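Local atomic coordinates of Rbsd/fucu transport protein family protein (Streptococcus pneumoniae, PDB entry 4A34), a protein that binds L-fucose and, as a fucose mutarotase, probably speeds the interconversion of the alpha and beta anomers of this sugar. Residues 6-11 and 54-59; 36-41 and 114-119; 43-48 and 120-125; 61-66 and 133-138; 67-72 and 102-107. One frame throughout, in Å; residues are numbered along the deposited sequence.

Contact 1 of 5, residues 6-11 and 54-59; sequences PKNISP and LDSILY
S56, near the middle of helix 50-60, faces the N-terminal loop and meets P6, N8 and I9 with its short side chain. The polar part is a single hydrogen bond, S56 OG donating to N8 OD1 at 2.6 Å. The hydroxyl lies in the plane of the amide carbonyl, on a lone pair, with a C=O...O angle of 113°. In N8, chi1 of 56° sets CG between its own backbone N and carbonyl carbon, and from there the amide end comes nearer the helix than the first bond of the side chain would suggest.

Apolar contacts lie beside this bond. P6 CB comes 3.6 Å from S56 CB, and P6 CG rests obliquely against the Y59 ring, 4.1 Å from CD2. On the buried side, I9 extends CG1 and CD1 over S56, CD1 coming within 3.8 Å of S56 CB. Beyond the contact, I9 also packs on L14 and L17 of helix 11-19, while the Y59 ring meets H4 of a neighbouring subunit.

The three loop residues share one turn. P6 to I9 form a type I beta turn, closed by a weak I9 N to P6 O bond, and S10 next in line is the N-cap of helix 11-19, its OG bonded to L13 N. The turn thus docks on helix 50-60 just before the chain starts the first helix.

Chemically, the buried serine hydroxyl finds its acceptor in N8 OD1, with a weak second bond to E52 O of its own helix, so the polar group is satisfied inside a mainly hydrophobic seam.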
# COMPACT_ATOMS: atom_id res chain seq x y z
N PRO I 6 32.27 -6.02 3.86
CA PRO I 6 32.38 -7.04 2.82
C PRO I 6 31.55 -6.66 1.60
O PRO I 6 30.38 -6.28 1.73
CB PRO I 6 31.79 -8.28 3.49
CG PRO I 6 31.98 -8.06 4.94
CD PRO I 6 31.85 -6.59 5.16
N LYS I 7 32.17 -6.75 0.42
CA LYS I 7 31.56 -6.24 -0.81
C LYS I 7 30.50 -7.15 -1.45
O LYS I 7 29.90 -6.79 -2.47
CB LYS I 7 32.64 -5.84 -1.83
CG LYS I 7 32.97 -4.34 -1.77
CD LYS I 7 34.03 -3.94 -2.80
CE LYS I 7 33.81 -2.50 -3.28
NZ LYS I 7 32.57 -2.36 -4.12
N ASN I 8 30.27 -8.32 -0.84
CA ASN I 8 29.25 -9.26 -1.31
C ASN I 8 28.01 -9.29 -0.39
O ASN I 8 27.14 -10.16 -0.51
CB ASN I 8 29.84 -10.66 -1.49
CG ASN I 8 30.51 -11.17 -0.23
OD1 ASN I 8 30.66 -10.44 0.75
ND2 ASN I 8 30.92 -12.44 -0.26
N ILE I 9 27.94 -8.33 0.53
CA ILE I 9 26.76 -8.13 1.34
C ILE I 9 25.96 -6.98 0.76
O ILE I 9 26.38 -5.82 0.85
CB ILE I 9 27.11 -7.91 2.83
CG1 ILE I 9 27.77 -9.17 3.39
CG2 ILE I 9 25.86 -7.54 3.64
CD1 ILE I 9 27.89 -9.22 4.89
N SER I 10 24.83 -7.32 0.15
CA SER I 10 23.94 -6.36 -0.50
C SER I 10 23.34 -5.35 0.49
O SER I 10 23.31 -5.62 1.69
CB SER I 10 22.81 -7.11 -1.19
OG SER I 10 21.75 -7.37 -0.29
N PRO I 11 22.87 -4.20 -0.01
CA PRO I 11 22.26 -3.17 0.84
C PRO I 11 21.11 -3.65 1.74
O PRO I 11 21.06 -3.27 2.91
CB PRO I 11 21.77 -2.14 -0.17
CG PRO I 11 22.74 -2.27 -1.30
CD PRO I 11 23.05 -3.72 -1.39
N LEU I 54 28.97 -16.85 3.36
CA LEU I 54 29.09 -17.40 4.72
C LEU I 54 30.25 -16.76 5.49
O LEU I 54 30.14 -16.47 6.69
CB LEU I 54 29.24 -18.92 4.68
CG LEU I 54 29.47 -19.69 5.99
CD1 LEU I 54 28.31 -19.49 6.98
CD2 LEU I 54 29.70 -21.16 5.71
N ASP I 55 31.36 -16.55 4.79
CA ASP I 55 32.53 -15.91 5.35
C ASP I 55 32.22 -14.47 5.79
O ASP I 55 32.60 -14.04 6.90
CB ASP I 55 33.65 -15.93 4.30
CG ASP I 55 35.01 -15.62 4.90
OD1 ASP I 55 35.38 -16.22 5.94
OD2 ASP I 55 35.72 -14.77 4.31
N SER I 56 31.52 -13.73 4.93
CA SER I 56 31.19 -12.33 5.19
C SER I 56 30.22 -12.19 6.35
O SER I 56 30.35 -11.30 7.18
CB SER I 56 30.60 -11.68 3.94
OG SER I 56 31.51 -11.72 2.86
N ILE I 57 29.23 -13.08 6.40
CA ILE I 57 28.22 -13.07 7.45
C ILE I 57 28.84 -13.46 8.79
O ILE I 57 28.58 -12.82 9.80
CB ILE I 57 26.99 -13.96 7.07
CG1 ILE I 57 26.25 -13.33 5.89
CG2 ILE I 57 26.06 -14.14 8.26
CD1 ILE I 57 25.02 -14.06 5.42
N LEU I 58 29.69 -14.50 8.79
CA LEU I 58 30.38 -14.93 10.02
C LEU I 58 31.31 -13.84 10.57
O LEU I 58 31.47 -13.70 11.80
CB LEU I 58 31.14 -16.24 9.81
CG LEU I 58 30.31 -17.51 9.60
CD1 LEU I 58 31.20 -18.68 9.29
CD2 LEU I 58 29.43 -17.83 10.80
N TYR I 59 31.90 -13.07 9.66
CA TYR I 59 32.73 -11.91 10.01
C TYR I 59 31.97 -10.85 10.82
O TYR I 59 32.52 -10.28 11.77
CB TYR I 59 33.29 -11.28 8.73
CG TYR I 59 34.22 -10.11 8.95
CD1 TYR I 59 35.44 -10.29 9.61
CD2 TYR I 59 33.91 -8.84 8.46
CE1 TYR I 59 36.32 -9.22 9.80
CE2 TYR I 59 34.78 -7.76 8.65
CZ TYR I 59 35.98 -7.96 9.32
OH TYR I 59 36.85 -6.91 9.52

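Contact 2 of 5, residues 36-41 and 114-119; sequences ASCANK and RSKKAY
C38, at the end of helix 35-38, sets its side chain against the end of helix 108-116. Its CB lies 3.5 Å from S115 OG, a hydroxyl that is hydrogen-bonded to Y112 O and Y33 OH; Y33 and Y112 both belong to a fucose pocket. C38 O points at the backbone of K116 and receives a nearly straight CA-H...O contact, 3.4 Å from K116 CA with 161° at the hydrogen. The first part of the K116 chain also touches C38, its CG 4.1 Å from C38 CB.

Both segments are helix-to-strand connections: helix 35-38 leads into strand 42-45, helix 108-116 into strand 120-124, and the two turns are joined where these neighbouring parallel strands begin. N40 carries the polar joint. Its backbone N donates to a bridging water at 2.7 Å, which in turn donates to S115 O and, at 2.6 Å, to A118 O, linking three backbone groups. The N40 CG is anti to the backbone N (chi1 167°), and the amide beyond it meets Y119: ND2 donates to Y119 O at 3.3 Å, about 30° out of the carbonyl plane.

K41 closes the segment: its CB touches Y119 O and its CD passes obliquely by the Y119 ring, 4.2 Å from CE2. The Y119 hydroxyl is bonded to E19 of helix 11-19, and its side chain packs on S37 of a neighbouring subunit.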
# COMPACT_ATOMS: atom_id res chain seq x y z
N ALA I 36 11.52 -18.38 -2.13
CA ALA I 36 10.44 -17.41 -2.26
C ALA I 36 9.15 -17.87 -1.57
O ALA I 36 8.47 -17.07 -0.94
CB ALA I 36 10.19 -17.09 -3.72
N SER I 37 8.85 -19.16 -1.66
CA SER I 37 7.64 -19.68 -1.03
C SER I 37 7.74 -19.88 0.50
O SER I 37 6.73 -19.81 1.19
CB SER I 37 7.13 -20.93 -1.74
OG SER I 37 7.95 -22.05 -1.49
N CYS I 38 8.94 -20.12 1.02
CA CYS I 38 9.13 -20.30 2.47
C CYS I 38 9.38 -19.00 3.28
O CYS I 38 9.18 -18.96 4.50
CB CYS I 38 10.28 -21.28 2.74
SG CYS I 38 9.97 -22.98 2.17
N ALA I 39 9.80 -17.94 2.59
CA ALA I 39 10.37 -16.76 3.25
C ALA I 39 9.38 -15.86 3.99
O ALA I 39 8.38 -15.41 3.41
CB ALA I 39 11.18 -15.96 2.24
N ASN I 40 9.66 -15.60 5.26
CA ASN I 40 8.99 -14.52 5.99
C ASN I 40 9.43 -13.20 5.34
O ASN I 40 8.60 -12.36 5.00
CB ASN I 40 9.32 -14.54 7.50
CG ASN I 40 8.91 -13.25 8.22
OD1 ASN I 40 7.73 -12.88 8.23
ND2 ASN I 40 9.88 -12.55 8.83
N LYS I 41 10.73 -13.05 5.16
CA LYS I 41 11.32 -11.89 4.53
C LYS I 41 12.35 -12.38 3.51
O LYS I 41 13.25 -13.10 3.87
CB LYS I 41 11.97 -11.01 5.60
CG LYS I 41 12.60 -9.72 5.12
CD LYS I 41 13.03 -8.83 6.30
CE LYS I 41 13.65 -7.52 5.82
NZ LYS I 41 12.63 -6.63 5.15
N ARG I 114 11.54 -24.94 9.68
CA ARG I 114 12.36 -23.98 10.43
C ARG I 114 12.68 -22.73 9.59
O ARG I 114 12.71 -21.61 10.12
CB ARG I 114 13.64 -24.61 11.00
CG ARG I 114 14.04 -23.95 12.32
CD ARG I 114 15.54 -23.93 12.52
NE ARG I 114 16.02 -24.99 13.40
CZ ARG I 114 16.76 -24.79 14.49
NH1 ARG I 114 17.11 -23.57 14.84
NH2 ARG I 114 17.15 -25.82 15.23
N SER I 115 12.87 -22.91 8.29
CA SER I 115 13.11 -21.78 7.38
C SER I 115 11.91 -20.81 7.28
O SER I 115 12.10 -19.64 6.99
CB SER I 115 13.52 -22.27 5.99
OG SER I 115 12.40 -22.55 5.19
N LYS I 116 10.70 -21.31 7.53
CA LYS I 116 9.50 -20.46 7.52
C LYS I 116 9.44 -19.58 8.77
O LYS I 116 8.83 -18.51 8.75
CB LYS I 116 8.23 -21.30 7.41
CG LYS I 116 8.12 -22.12 6.15
CD LYS I 116 6.78 -22.85 6.06
CE LYS I 116 6.67 -23.62 4.76
NZ LYS I 116 5.65 -24.68 4.82
N LYS I 117 10.10 -20.04 9.83
CA LYS I 117 10.15 -19.31 11.11
C LYS I 117 11.40 -18.45 11.22
O LYS I 117 11.57 -17.74 12.21
CB LYS I 117 10.08 -20.29 12.29
CG LYS I 117 8.68 -20.48 12.88
CD LYS I 117 8.09 -21.86 12.63
CE LYS I 117 8.47 -22.85 13.73
NZ LYS I 117 7.98 -24.24 13.42
N ALA I 118 12.27 -18.52 10.23
CA ALA I 118 13.49 -17.72 10.22
C ALA I 118 13.14 -16.29 9.88
O ALA I 118 12.11 -16.03 9.23
CB ALA I 118 14.51 -18.28 9.25
N TYR I 119 13.98 -15.35 10.32
CA TYR I 119 13.74 -13.94 10.07
C TYR I 119 13.83 -13.64 8.58
O TYR I 119 13.05 -12.85 8.07
CB TYR I 119 14.70 -13.06 10.86
CG TYR I 119 14.39 -11.59 10.76
CD1 TYR I 119 13.23 -11.06 11.31
CD2 TYR I 119 15.25 -10.72 10.10
CE1 TYR I 119 12.94 -9.70 11.22
CE2 TYR I 119 14.98 -9.36 10.01
CZ TYR I 119 13.82 -8.86 10.57
OH TYR I 119 13.55 -7.51 10.47
O HOH W 1 11.75 -16.61 6.71

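Contact 3 of 5, residues 43-48 and 120-125; sequences IRCDGV and AIVATG. With K (potassium ion), chain B.
R44 lays its guanidinium over A123, whose CB sits 3.8 Å above the plane, displaced toward the NH2 rim. D46 holds the group in that orientation. NE and NH2 approach its carboxylate side-on, each to one oxygen through the syn lone pair, NE to OD2 at 2.9 Å and NH2 to OD1 at 3.1 Å, together a salt bridge; both oxygens lie nearly in the guanidinium plane. The bend at chi3 (78°) turns NE toward D46.

The opposite face of the two strands is apolar. I43 and V122 stand beside each other, I43 CD1 reaches A120 CB, and C45 SG lies 3.7 Å from V122 CG2. Between the faces runs a parallel ladder: I43 N donates to I121 O almost straight, A123 N to I43 O, and C45 N to A123 O at 2.6 Å. Past the strands, G125 N donates to V48 O, closing against the C45 to V48 type I turn.

R44 O, 2.5 Å from a potassium ion, shares the metal with R44 O of a neighbouring subunit. A metal-bound water donates to D46 OD2, and a second water joins D46 OD1 to T124 O.

Strand 42-45 is an edge of the sheet within this chain, and 120-124 also pairs with 25-29. Helices 11-19 and 50-60 cover the I43 and V122 face; S35 of helix 35-38 packs on A123 from the other.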
# COMPACT_ATOMS: atom_id res chain seq x y z
N ILE I 43 15.35 -11.95 0.67
CA ILE I 43 16.46 -11.22 0.08
C ILE I 43 16.99 -12.06 -1.07
O ILE I 43 17.30 -13.23 -0.88
CB ILE I 43 17.57 -10.97 1.10
CG1 ILE I 43 17.03 -10.13 2.26
CG2 ILE I 43 18.77 -10.27 0.44
CD1 ILE I 43 17.58 -10.54 3.59
N ARG I 44 17.07 -11.47 -2.26
CA ARG I 44 17.59 -12.21 -3.40
C ARG I 44 19.04 -11.84 -3.69
O ARG I 44 19.35 -10.69 -3.99
CB ARG I 44 16.73 -12.00 -4.67
CG ARG I 44 15.31 -12.53 -4.59
CD ARG I 44 14.79 -12.91 -5.98
NE ARG I 44 15.34 -14.20 -6.40
CZ ARG I 44 14.73 -15.37 -6.23
NH1 ARG I 44 13.52 -15.43 -5.67
NH2 ARG I 44 15.32 -16.49 -6.63
N CYS I 45 19.93 -12.83 -3.60
CA CYS I 45 21.32 -12.67 -3.98
C CYS I 45 21.70 -13.71 -5.05
O CYS I 45 22.68 -14.46 -4.91
CB CYS I 45 22.20 -12.77 -2.75
SG CYS I 45 21.87 -11.40 -1.62
N ASP I 46 20.92 -13.72 -6.13
CA ASP I 46 21.03 -14.74 -7.18
C ASP I 46 22.43 -14.90 -7.78
O ASP I 46 22.73 -15.94 -8.37
CB ASP I 46 20.00 -14.47 -8.29
CG ASP I 46 18.57 -14.66 -7.82
OD1 ASP I 46 18.19 -15.81 -7.51
OD2 ASP I 46 17.83 -13.66 -7.76
N GLY I 47 23.27 -13.88 -7.63
CA GLY I 47 24.61 -13.89 -8.24
C GLY I 47 25.74 -14.33 -7.32
O GLY I 47 26.90 -14.34 -7.73
N VAL I 48 25.40 -14.69 -6.09
CA VAL I 48 26.39 -15.03 -5.07
C VAL I 48 26.38 -16.53 -4.68
O VAL I 48 25.32 -17.15 -4.57
CB VAL I 48 26.22 -14.17 -3.80
CG1 VAL I 48 27.48 -14.21 -2.94
CG2 VAL I 48 25.87 -12.72 -4.17
N ALA I 120 14.79 -14.26 7.90
CA ALA I 120 14.94 -14.05 6.48
C ALA I 120 15.61 -15.22 5.78
O ALA I 120 16.44 -15.95 6.36
CB ALA I 120 15.72 -12.77 6.20
N ILE I 121 15.22 -15.40 4.52
CA ILE I 121 15.92 -16.31 3.64
C ILE I 121 16.57 -15.47 2.55
O ILE I 121 15.92 -14.60 1.95
CB ILE I 121 14.97 -17.35 3.02
CG1 ILE I 121 14.25 -18.14 4.13
CG2 ILE I 121 15.73 -18.25 2.04
CD1 ILE I 121 13.33 -19.25 3.65
N VAL I 122 17.85 -15.72 2.31
CA VAL I 122 18.53 -15.18 1.13
C VAL I 122 18.70 -16.26 0.06
O VAL I 122 19.31 -17.30 0.30
CB VAL I 122 19.88 -14.47 1.48
CG1 VAL I 122 20.59 -15.17 2.60
CG2 VAL I 122 20.78 -14.36 0.27
N ALA I 123 18.12 -16.02 -1.11
CA ALA I 123 18.30 -16.88 -2.26
C ALA I 123 19.65 -16.58 -2.92
O ALA I 123 19.91 -15.45 -3.34
CB ALA I 123 17.16 -16.69 -3.25
N THR I 124 20.51 -17.58 -3.00
CA THR I 124 21.82 -17.39 -3.59
C THR I 124 21.89 -18.06 -4.96
O THR I 124 20.90 -18.63 -5.43
CB THR I 124 22.91 -17.96 -2.68
OG1 THR I 124 22.83 -19.39 -2.69
CG2 THR I 124 22.76 -17.43 -1.24
N GLY I 125 23.05 -17.98 -5.60
CA GLY I 125 23.25 -18.57 -6.92
C GLY I 125 23.93 -19.93 -6.85
O GLY I 125 24.31 -20.48 -7.88
K K B . 19.14 -8.94 -5.84
O HOH W 2 19.34 -18.43 -7.63
O HOH W 3 19.02 -11.20 -7.70
O HOH W 4 16.80 -7.44 -4.88
O HOH W 5 21.52 -7.54 -4.78

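Contact 4 of 5, residues 61-66 and 133-138; sequences MPLDSY and IILKKG
The loop from M61 to Y66 leads from helix 50-60 to a fucose pocket and, on its way, crosses the end of strand 133-136, with L63 facing K137 in a single backbone bridge. Two hydrogen bonds flank the bridge: G138 N donates to P62 O at 2.6 Å, from well above the carbonyl plane, and D64 N donates to K136 O at 2.8 Å.

M61 and L63 both touch L135. The Met chain is bent at chi3 (80°), which brings CE to 3.9 Å from L135 CB, while its SD lies at the same distance from K137 CB. L63 CD2 reaches L135 CB at 4.0 Å. Aspartate and lysine meet differently: D64 lies obliquely across the K136 chain, OD2 close to CD, while K136 NZ stands 4.4 Å from OD2 and instead forms a salt bridge with E25 and a bond to G23 O. The two opposite charges, too far apart for a salt bridge, may still attract each other.

D64 OD1 accepts from Y66 N at 3.1 Å, above the carboxylate plane, an Asx turn that leads into Y66. The same oxygen is bonded to H22 NE2, and the H22 ring meets Y66 edge-to-face; H22, Y66 and V139 line the pocket, so D64 acts as a second-shell link between two of them.

Strand 133-136 lies between strands 25-29 and 71-74. L135 turns to I57 of helix 50-60 and to I71, K137 NZ bonds to L17 O in helix 11-19 and to M20 O just past its end, and Y66 packs against V77 of a neighbouring subunit.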
# COMPACT_ATOMS: atom_id res chain seq x y z
N MET I 61 28.49 -11.23 12.07
CA MET I 61 27.43 -11.72 12.94
C MET I 61 27.85 -12.93 13.80
O MET I 61 28.11 -14.00 13.27
CB MET I 61 26.20 -12.06 12.10
CG MET I 61 24.96 -12.43 12.90
SD MET I 61 23.69 -13.18 11.86
CE MET I 61 24.29 -14.86 11.71
N PRO I 62 27.89 -12.75 15.13
CA PRO I 62 28.23 -13.84 16.05
C PRO I 62 27.14 -14.89 16.09
O PRO I 62 25.97 -14.57 15.87
CB PRO I 62 28.31 -13.14 17.41
CG PRO I 62 28.46 -11.70 17.10
CD PRO I 62 27.66 -11.50 15.86
N LEU I 63 27.52 -16.12 16.38
CA LEU I 63 26.55 -17.19 16.45
C LEU I 63 26.07 -17.39 17.88
O LEU I 63 26.80 -17.13 18.83
CB LEU I 63 27.10 -18.49 15.85
CG LEU I 63 27.29 -18.50 14.32
CD1 LEU I 63 28.09 -19.69 13.89
CD2 LEU I 63 25.96 -18.44 13.55
N ASP I 64 24.83 -17.84 18.00
CA ASP I 64 24.18 -18.01 19.29
C ASP I 64 24.81 -19.12 20.13
O ASP I 64 24.74 -20.30 19.79
CB ASP I 64 22.69 -18.28 19.07
CG ASP I 64 21.85 -17.99 20.30
OD1 ASP I 64 22.42 -17.64 21.36
OD2 ASP I 64 20.62 -18.12 20.20
N SER I 65 25.40 -18.71 21.25
CA SER I 65 26.04 -19.63 22.19
C SER I 65 25.04 -20.22 23.18
O SER I 65 25.35 -21.17 23.89
CB SER I 65 27.13 -18.88 22.96
OG SER I 65 26.53 -18.01 23.91
N TYR I 66 23.84 -19.65 23.22
CA TYR I 66 22.84 -19.99 24.24
C TYR I 66 22.02 -21.24 23.92
O TYR I 66 21.10 -21.60 24.65
CB TYR I 66 21.93 -18.77 24.50
CG TYR I 66 22.59 -17.70 25.35
CD1 TYR I 66 23.58 -16.86 24.83
CD2 TYR I 66 22.23 -17.53 26.68
CE1 TYR I 66 24.20 -15.89 25.61
CE2 TYR I 66 22.83 -16.55 27.47
CZ TYR I 66 23.81 -15.74 26.93
OH TYR I 66 24.39 -14.80 27.73
N ILE I 133 22.06 -23.41 4.55
CA ILE I 133 22.53 -23.29 5.93
C ILE I 133 21.54 -22.45 6.71
O ILE I 133 20.92 -21.57 6.14
CB ILE I 133 23.93 -22.60 6.02
CG1 ILE I 133 24.92 -23.18 5.01
CG2 ILE I 133 24.51 -22.71 7.42
CD1 ILE I 133 26.28 -22.50 5.03
N ILE I 134 21.37 -22.73 8.00
CA ILE I 134 20.65 -21.81 8.89
C ILE I 134 21.58 -21.36 9.99
O ILE I 134 22.20 -22.18 10.67
CB ILE I 134 19.38 -22.40 9.53
CG1 ILE I 134 18.47 -23.02 8.46
CG2 ILE I 134 18.64 -21.32 10.31
CD1 ILE I 134 17.30 -23.75 9.02
N LEU I 135 21.69 -20.04 10.14
CA LEU I 135 22.56 -19.42 11.12
C LEU I 135 21.69 -18.69 12.12
O LEU I 135 20.72 -18.02 11.74
CB LEU I 135 23.50 -18.44 10.44
CG LEU I 135 24.38 -18.95 9.30
CD1 LEU I 135 25.07 -17.78 8.62
CD2 LEU I 135 25.42 -19.95 9.83
N LYS I 136 22.03 -18.82 13.40
CA LYS I 136 21.28 -18.18 14.49
C LYS I 136 22.12 -17.11 15.20
O LYS I 136 23.13 -17.41 15.82
CB LYS I 136 20.76 -19.23 15.48
CG LYS I 136 19.85 -18.67 16.58
CD LYS I 136 19.70 -19.63 17.75
CE LYS I 136 18.44 -20.46 17.67
NZ LYS I 136 17.23 -19.66 17.92
N LYS I 137 21.66 -15.86 15.12
CA LYS I 137 22.39 -14.69 15.62
C LYS I 137 22.64 -14.70 17.14
O LYS I 137 21.72 -14.90 17.93
CB LYS I 137 21.67 -13.40 15.19
CG LYS I 137 22.29 -12.13 15.76
CD LYS I 137 21.86 -10.89 14.99
CE LYS I 137 22.75 -9.71 15.30
NZ LYS I 137 22.43 -8.57 14.41
N GLY I 138 23.90 -14.47 17.51
CA GLY I 138 24.31 -14.44 18.91
C GLY I 138 24.46 -13.03 19.46
O GLY I 138 24.30 -12.05 18.72

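Contact 5 of 5, residues 67-72 and 102-107; sequences VDSSIQ and TITYLR
Q72 lies side by side with T104, both side chains pointing the same way, its CG 3.5 Å from T104 OG1 and also against L106 CG. A bend at chi2 (85°) turns the Gln CD back toward S69, and NE2 donates to S69 OG at 2.8 Å, with the hydroxyl in the amide plane. S69 OG in turn donates to T102 O at 2.7 Å and stands 2.7 Å from T104 OG1, within hydrogen-bonding reach.

T102 is held mainly by backbone groups of the other segment. Its OG1 donates to D68 O at 2.7 Å and accepts from S70 N at 2.8 Å; S70 OG adds a weak bond. On the other face, I71 spreads over two neighbours: CG2 lies 3.8 Å from I103 CG1, while CD1 touches T102 CG2, those two side chains crossing at about a right angle. I93 of helix 85-93 packs on both isoleucines.

T104 N donates to I71 O at 3.0 Å, starting the parallel pairing of strands 71-74 and 103-106, which helix 85-93 connects as a beta-alpha-beta unit at the edge of the sheet within this chain.

Just before the strands, hydroxyls carry most of the joining; backbone pairing follows. S69 OG donates to T102 O while accepting from Q72 NE2, and T102 OG1 likewise both gives and takes, so each of these two hydroxyls has both a donor and an acceptor partner, which probably limits its rotation.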
# COMPACT_ATOMS: atom_id res chain seq x y z
N VAL I 67 22.38 -21.89 22.81
CA VAL I 67 21.72 -23.13 22.38
C VAL I 67 22.79 -24.09 21.90
O VAL I 67 23.92 -23.69 21.63
CB VAL I 67 20.69 -22.90 21.21
CG1 VAL I 67 19.53 -22.01 21.67
CG2 VAL I 67 21.36 -22.32 19.97
N ASP I 68 22.42 -25.37 21.78
CA ASP I 68 23.33 -26.40 21.31
C ASP I 68 23.71 -26.20 19.85
O ASP I 68 24.89 -26.12 19.50
CB ASP I 68 22.72 -27.79 21.52
CG ASP I 68 23.06 -28.38 22.88
OD1 ASP I 68 23.55 -27.64 23.77
OD2 ASP I 68 22.84 -29.60 23.06
N SER I 69 22.69 -26.10 19.00
CA SER I 69 22.89 -25.95 17.56
C SER I 69 22.58 -24.54 17.07
O SER I 69 21.43 -24.10 17.09
CB SER I 69 22.06 -26.98 16.79
OG SER I 69 22.42 -26.97 15.42
N SER I 70 23.63 -23.84 16.63
CA SER I 70 23.47 -22.52 16.04
C SER I 70 23.52 -22.60 14.52
O SER I 70 23.22 -21.62 13.83
CB SER I 70 24.53 -21.56 16.58
OG SER I 70 25.77 -21.78 15.92
N ILE I 71 23.90 -23.76 14.00
CA ILE I 71 24.03 -24.00 12.55
C ILE I 71 23.34 -25.31 12.15
O ILE I 71 23.50 -26.33 12.83
CB ILE I 71 25.52 -24.00 12.11
CG1 ILE I 71 26.15 -22.62 12.32
CG2 ILE I 71 25.68 -24.41 10.66
CD1 ILE I 71 27.63 -22.66 12.54
N GLN I 72 22.57 -25.28 11.07
CA GLN I 72 21.91 -26.48 10.56
C GLN I 72 22.15 -26.66 9.08
O GLN I 72 22.08 -25.70 8.31
CB GLN I 72 20.40 -26.45 10.82
CG GLN I 72 19.97 -26.58 12.27
CD GLN I 72 19.97 -25.26 12.98
OE1 GLN I 72 19.26 -24.32 12.59
NE2 GLN I 72 20.78 -25.15 14.03
N THR I 102 28.37 -27.54 17.06
CA THR I 102 27.11 -26.80 16.97
C THR I 102 26.32 -27.11 15.69
O THR I 102 25.12 -26.82 15.62
CB THR I 102 27.32 -25.27 17.10
OG1 THR I 102 26.10 -24.65 17.54
CG2 THR I 102 27.73 -24.65 15.78
N ILE I 103 26.98 -27.69 14.69
CA ILE I 103 26.30 -28.08 13.45
C ILE I 103 25.42 -29.30 13.68
O ILE I 103 25.88 -30.32 14.20
CB ILE I 103 27.29 -28.39 12.30
CG1 ILE I 103 28.09 -27.13 11.92
CG2 ILE I 103 26.55 -28.94 11.06
CD1 ILE I 103 29.22 -27.38 10.95
N THR I 104 24.14 -29.19 13.30
CA THR I 104 23.23 -30.34 13.29
C THR I 104 22.60 -30.44 11.90
O THR I 104 22.83 -29.59 11.05
CB THR I 104 22.16 -30.29 14.42
OG1 THR I 104 21.30 -29.17 14.24
CG2 THR I 104 22.82 -30.23 15.81
N TYR I 105 21.82 -31.49 11.67
CA TYR I 105 21.32 -31.80 10.33
C TYR I 105 19.83 -32.11 10.37
O TYR I 105 19.36 -32.87 11.21
CB TYR I 105 22.11 -32.97 9.73
CG TYR I 105 23.61 -32.73 9.69
CD1 TYR I 105 24.40 -32.97 10.81
CD2 TYR I 105 24.23 -32.25 8.53
CE1 TYR I 105 25.78 -32.74 10.79
CE2 TYR I 105 25.61 -32.02 8.49
CZ TYR I 105 26.38 -32.27 9.63
OH TYR I 105 27.75 -32.04 9.61
N LEU I 106 19.08 -31.50 9.46
CA LEU I 106 17.64 -31.64 9.47
C LEU I 106 17.14 -32.37 8.23
O LEU I 106 17.70 -32.22 7.14
CB LEU I 106 16.96 -30.26 9.57
CG LEU I 106 17.36 -29.25 10.66
CD1 LEU I 106 16.48 -28.01 10.57
CD2 LEU I 106 17.25 -29.84 12.03
N ARG I 107 16.09 -33.16 8.42
CA ARG I 107 15.34 -33.77 7.33
C ARG I 107 14.78 -32.67 6.43
O ARG I 107 14.22 -31.69 6.93
CB ARG I 107 14.18 -34.59 7.88
CG ARG I 107 14.53 -35.97 8.41
CD ARG I 107 13.26 -36.79 8.73
NE ARG I 107 12.25 -36.04 9.49
CZ ARG I 107 11.04 -35.70 9.03
NH1 ARG I 107 10.65 -36.05 7.81
NH2 ARG I 107 10.21 -35.01 9.81

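Contacts 3 and 4 are the more buried, contacts 1, 2 and 5 only partly so. Contacts 3 and 5 pair parallel strands at opposite edges of one sheet; contact 4 meets contact 5 through neighbouring strands 133-136 and 71-74, and L63 packs on I71. Contact 2 lies directly upstream of contact 3, its turns feeding the same two strands. Contact 1 adds helix 50-60, whose L54 and I57 pack on the strand of contact 4. The chemistry follows position: an Asn-Ser bond beside apolar side chains in contact 1, a water bridge in contact 2, potassium between subunits in contact 3, pocket second shell in contact 4, and linked hydroxyls in contact 5.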